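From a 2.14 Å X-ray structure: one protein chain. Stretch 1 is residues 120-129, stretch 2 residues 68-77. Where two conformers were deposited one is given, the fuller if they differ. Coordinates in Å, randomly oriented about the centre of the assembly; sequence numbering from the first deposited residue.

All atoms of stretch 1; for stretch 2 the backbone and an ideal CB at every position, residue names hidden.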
# COMPACT_ATOMS: atom_id res chain seq x y z
N VAL A 120 15.31 -4.98 -0.11
CA VAL A 120 14.98 -4.78 1.32
C VAL A 120 13.52 -4.82 1.61
O VAL A 120 13.10 -5.48 2.54
CB VAL A 120 15.61 -3.50 1.83
CG1 VAL A 120 15.28 -3.30 3.30
CG2 VAL A 120 17.19 -3.56 1.60
N PHE A 121 12.71 -4.13 0.78
CA PHE A 121 11.24 -4.10 0.94
C PHE A 121 10.86 -3.82 2.39
O PHE A 121 11.33 -2.78 2.98
CB PHE A 121 10.57 -5.37 0.42
CG PHE A 121 10.61 -5.52 -1.04
CD1 PHE A 121 10.63 -4.41 -1.87
CD2 PHE A 121 10.65 -6.79 -1.63
CE1 PHE A 121 10.67 -4.49 -3.36
CE2 PHE A 121 10.63 -6.94 -3.09
CZ PHE A 121 10.68 -5.76 -3.97
N PHE A 122 10.04 -4.69 3.00
CA PHE A 122 9.66 -4.38 4.40
C PHE A 122 10.62 -4.95 5.52
O PHE A 122 10.21 -5.20 6.69
CB PHE A 122 8.18 -4.80 4.58
CG PHE A 122 7.16 -3.82 3.93
CD1 PHE A 122 7.56 -2.54 3.51
CD2 PHE A 122 5.80 -4.17 3.82
CE1 PHE A 122 6.63 -1.62 2.98
CE2 PHE A 122 4.86 -3.31 3.31
CZ PHE A 122 5.24 -2.02 2.92
N ARG A 123 11.88 -5.29 5.15
CA ARG A 123 12.81 -5.93 6.16
C ARG A 123 12.68 -5.24 7.52
O ARG A 123 12.60 -5.90 8.63
CB ARG A 123 14.26 -5.85 5.67
CG ARG A 123 15.19 -6.81 6.45
CD ARG A 123 16.43 -7.07 5.63
NE ARG A 123 16.09 -7.73 4.35
CZ ARG A 123 16.98 -7.97 3.38
NH1 ARG A 123 18.26 -7.60 3.54
NH2 ARG A 123 16.59 -8.60 2.26
N HIS A 124 12.63 -3.90 7.46
CA HIS A 124 12.76 -3.02 8.65
C HIS A 124 11.51 -2.31 9.23
O HIS A 124 11.63 -1.36 10.01
CB HIS A 124 13.78 -1.92 8.36
CG HIS A 124 15.12 -2.46 7.91
ND1 HIS A 124 15.92 -3.26 8.73
CD2 HIS A 124 15.81 -2.29 6.75
CE1 HIS A 124 17.03 -3.56 8.07
NE2 HIS A 124 16.97 -3.01 6.87
N LEU A 125 10.34 -2.78 8.91
CA LEU A 125 9.14 -2.15 9.48
C LEU A 125 9.16 -2.12 10.99
O LEU A 125 8.43 -1.34 11.62
CB LEU A 125 7.95 -2.98 9.06
CG LEU A 125 7.45 -2.67 7.65
CD1 LEU A 125 6.07 -3.24 7.34
CD2 LEU A 125 7.47 -1.26 7.40
N ASP A 126 9.93 -3.03 11.60
CA ASP A 126 9.89 -3.15 13.11
C ASP A 126 10.57 -1.93 13.77
O ASP A 126 10.39 -1.68 14.95
CB ASP A 126 10.56 -4.43 13.59
CG ASP A 126 12.00 -4.54 13.11
OD1 ASP A 126 12.26 -4.67 11.91
OD2 ASP A 126 12.90 -4.44 13.92
N GLN A 127 11.33 -1.16 13.00
CA GLN A 127 11.94 0.08 13.46
C GLN A 127 11.06 1.36 13.58
O GLN A 127 11.50 2.33 14.18
CB GLN A 127 13.05 0.38 12.51
CG GLN A 127 14.20 -0.54 12.73
CD GLN A 127 15.29 -0.35 11.71
OE1 GLN A 127 16.08 -1.26 11.47
NE2 GLN A 127 15.36 0.85 11.09
N LEU A 128 9.88 1.35 12.95
CA LEU A 128 9.00 2.47 12.87
C LEU A 128 8.53 2.83 14.25
O LEU A 128 8.21 1.91 15.05
CB LEU A 128 7.79 2.11 11.99
CG LEU A 128 8.10 2.10 10.49
CD1 LEU A 128 6.96 1.36 9.71
CD2 LEU A 128 8.33 3.55 10.06
N LYS A 129 8.48 4.15 14.53
CA LYS A 129 8.08 4.69 15.84
C LYS A 129 6.83 5.48 15.55
O LYS A 129 6.69 5.93 14.41
CB LYS A 129 9.11 5.69 16.35
CG LYS A 129 10.54 5.14 16.58
CD LYS A 129 10.75 4.42 17.96
CE LYS A 129 12.07 3.53 17.98
NZ LYS A 129 12.76 3.30 19.34
N UNK A 68 6.23 5.55 -0.02
CA UNK A 68 7.52 5.99 0.44
C UNK A 68 7.50 6.10 1.96
O UNK A 68 6.50 6.54 2.53
CB UNK A 68 7.90 7.32 -0.21
N UNK A 69 8.54 5.58 2.64
CA UNK A 69 8.67 5.78 4.10
C UNK A 69 10.10 6.27 4.32
O UNK A 69 11.03 5.44 4.44
CB UNK A 69 8.38 4.50 4.89
N UNK A 70 10.29 7.58 4.24
CA UNK A 70 11.62 8.18 4.26
C UNK A 70 12.47 7.73 5.45
O UNK A 70 13.68 7.50 5.29
CB UNK A 70 11.49 9.70 4.27
N UNK A 71 11.85 7.56 6.61
CA UNK A 71 12.68 7.26 7.73
C UNK A 71 13.30 5.88 7.59
O UNK A 71 14.18 5.58 8.29
CB UNK A 71 11.88 7.37 9.03
N UNK A 72 12.86 5.06 6.64
CA UNK A 72 13.41 3.70 6.43
C UNK A 72 14.07 3.62 5.06
O UNK A 72 14.46 2.55 4.61
CB UNK A 72 12.32 2.64 6.55
N UNK A 73 14.15 4.75 4.37
CA UNK A 73 14.53 4.85 2.98
C UNK A 73 13.85 3.79 2.14
O UNK A 73 14.46 3.15 1.33
CB UNK A 73 16.05 4.74 2.84
N UNK A 74 12.55 3.72 2.27
CA UNK A 74 11.74 2.87 1.41
C UNK A 74 11.01 3.72 0.39
O UNK A 74 10.29 4.67 0.78
CB UNK A 74 10.75 2.05 2.23
N UNK A 75 11.19 3.40 -0.89
CA UNK A 75 10.45 4.08 -1.94
C UNK A 75 10.11 3.03 -3.02
O UNK A 75 10.98 2.66 -3.76
CB UNK A 75 11.25 5.25 -2.52
N UNK A 76 8.83 2.56 -3.11
CA UNK A 76 8.53 1.40 -3.95
C UNK A 76 7.21 1.53 -4.74
O UNK A 76 6.23 2.12 -4.27
CB UNK A 76 8.47 0.15 -3.07
N UNK A 77 7.17 0.94 -5.94
CA UNK A 77 5.85 0.78 -6.55
C UNK A 77 4.90 -0.08 -5.77
O UNK A 77 5.28 -1.05 -5.08
CB UNK A 77 6.00 0.19 -7.95

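Position 68 has an extended backbone, and its ideal CB has nothing of stretch 1 within 5.5 Å. The residue is Ser68, whose OG is hydrogen-bonded elsewhere in the structure.

Position 69 is extended and points toward stretch 1. Its ideal CB lies 5.3 Å from Leu128 CD2, so a mid-sized apolar side chain would suit; valine, isoleucine or leucine are all plausible. The residue is Ile69. Its CG2 lies 3.9 Å from Leu128 CD2.

Position 70 begins a 3-10 segment and is out of reach. Its phi of -52° would allow proline, among many others. It is Pro70.

Position 71 points toward stretch 1, with its ideal CB 5.3 Å from Leu128 CD2. A small side chain, polar or not, could fit here. The residue is Ser71, with chi1 in p. Its OG approaches Leu128 CD2 at 4.0 Å, a contact without a hydrogen bond.

Position 72 also points toward stretch 1. Its ideal CB is 5.1 Å from His124 CB and 5.4 Å from Leu128 CD2. Leu125 adds another apolar surface, so a branched or long apolar side chain is expected: leucine, isoleucine or methionine. The residue is Leu72, which has the largest area covered by stretch 1. Its CD1 packs 3.7 Å from Leu128 CG and 3.9 Å from Leu125 CD2, and lies 3.5 Å from His124 O. Its CD2 is 3.7 Å from Gln127 NE2.

Position 73 is out of reach. Phi and psi are both positive, which favours glycine, asparagine or aspartate. The residue is Glu73.

Position 74 points toward the turn of stretch 1, its ideal CB 4.9 Å from Phe121 O. An apolar chain could extend toward Phe122; the carbonyl might also invite a donor. The residue is Ile74. Its CD1 meets the edge of the Phe122 ring, 4.3 Å from CD1 of Phe122, and lies 3.7 Å from Phe121 O.

Position 75 is out of reach. It is Met75, deposited in two conformers.

Position 76 points toward stretch 1, its ideal CB 5.1 Å from Phe121 CE1. An apolar chain could pack there, or a long side chain with an acceptor could reach toward Phe121 N, directly or through a water. The residue is Glu76. Its OE1 lies at the ring edge, 3.3 Å from Phe121 CE1. A water donates to Glu76 OE2 (2.8 Å from the water O) and accepts from Phe121 N (2.9 Å from the same O), bridging the stretches.

Position 77 is out of reach. Its phi permits proline, and it is Pro77.

Stretch 2 (68-77) SIPSLEIMEP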
# COMPACT_ATOMS: atom_id res chain seq x y z
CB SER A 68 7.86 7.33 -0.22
OG SER A 68 8.91 7.93 0.46
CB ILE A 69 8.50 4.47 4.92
CG1 ILE A 69 7.24 3.73 4.55
CG2 ILE A 69 8.75 4.69 6.38
CD1 ILE A 69 6.92 2.60 5.45
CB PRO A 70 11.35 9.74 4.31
CG PRO A 70 9.90 9.86 3.65
CD PRO A 70 9.20 8.57 4.10
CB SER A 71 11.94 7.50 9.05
OG SER A 71 10.90 6.54 9.25
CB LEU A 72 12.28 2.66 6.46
CG LEU A 72 11.59 2.33 7.78
CD1 LEU A 72 10.53 1.19 7.83
CD2 LEU A 72 12.69 2.18 8.92
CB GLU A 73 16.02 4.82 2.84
CG GLU A 73 16.61 6.03 3.58
CD GLU A 73 18.11 6.07 3.54
OE1 GLU A 73 18.69 4.98 3.52
OE2 GLU A 73 18.70 7.20 3.52
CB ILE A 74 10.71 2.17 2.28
CG1 ILE A 74 11.43 1.22 3.25
CG2 ILE A 74 9.65 1.36 1.38
CD1 ILE A 74 10.46 0.54 4.30
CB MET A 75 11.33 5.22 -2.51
CG MET A 75 10.70 6.06 -3.63
SD MET A 75 11.69 7.39 -4.40
CE MET A 75 12.65 8.16 -3.06
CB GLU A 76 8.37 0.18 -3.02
CG GLU A 76 9.56 -0.34 -2.31
CD GLU A 76 10.62 -0.94 -3.29
OE1 GLU A 76 10.27 -1.42 -4.40
OE2 GLU A 76 11.82 -0.89 -2.96
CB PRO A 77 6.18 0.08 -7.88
CG PRO A 77 7.49 -0.62 -7.55
CD PRO A 77 8.24 0.28 -6.71
O HOH W 1 13.55 -2.33 -1.30
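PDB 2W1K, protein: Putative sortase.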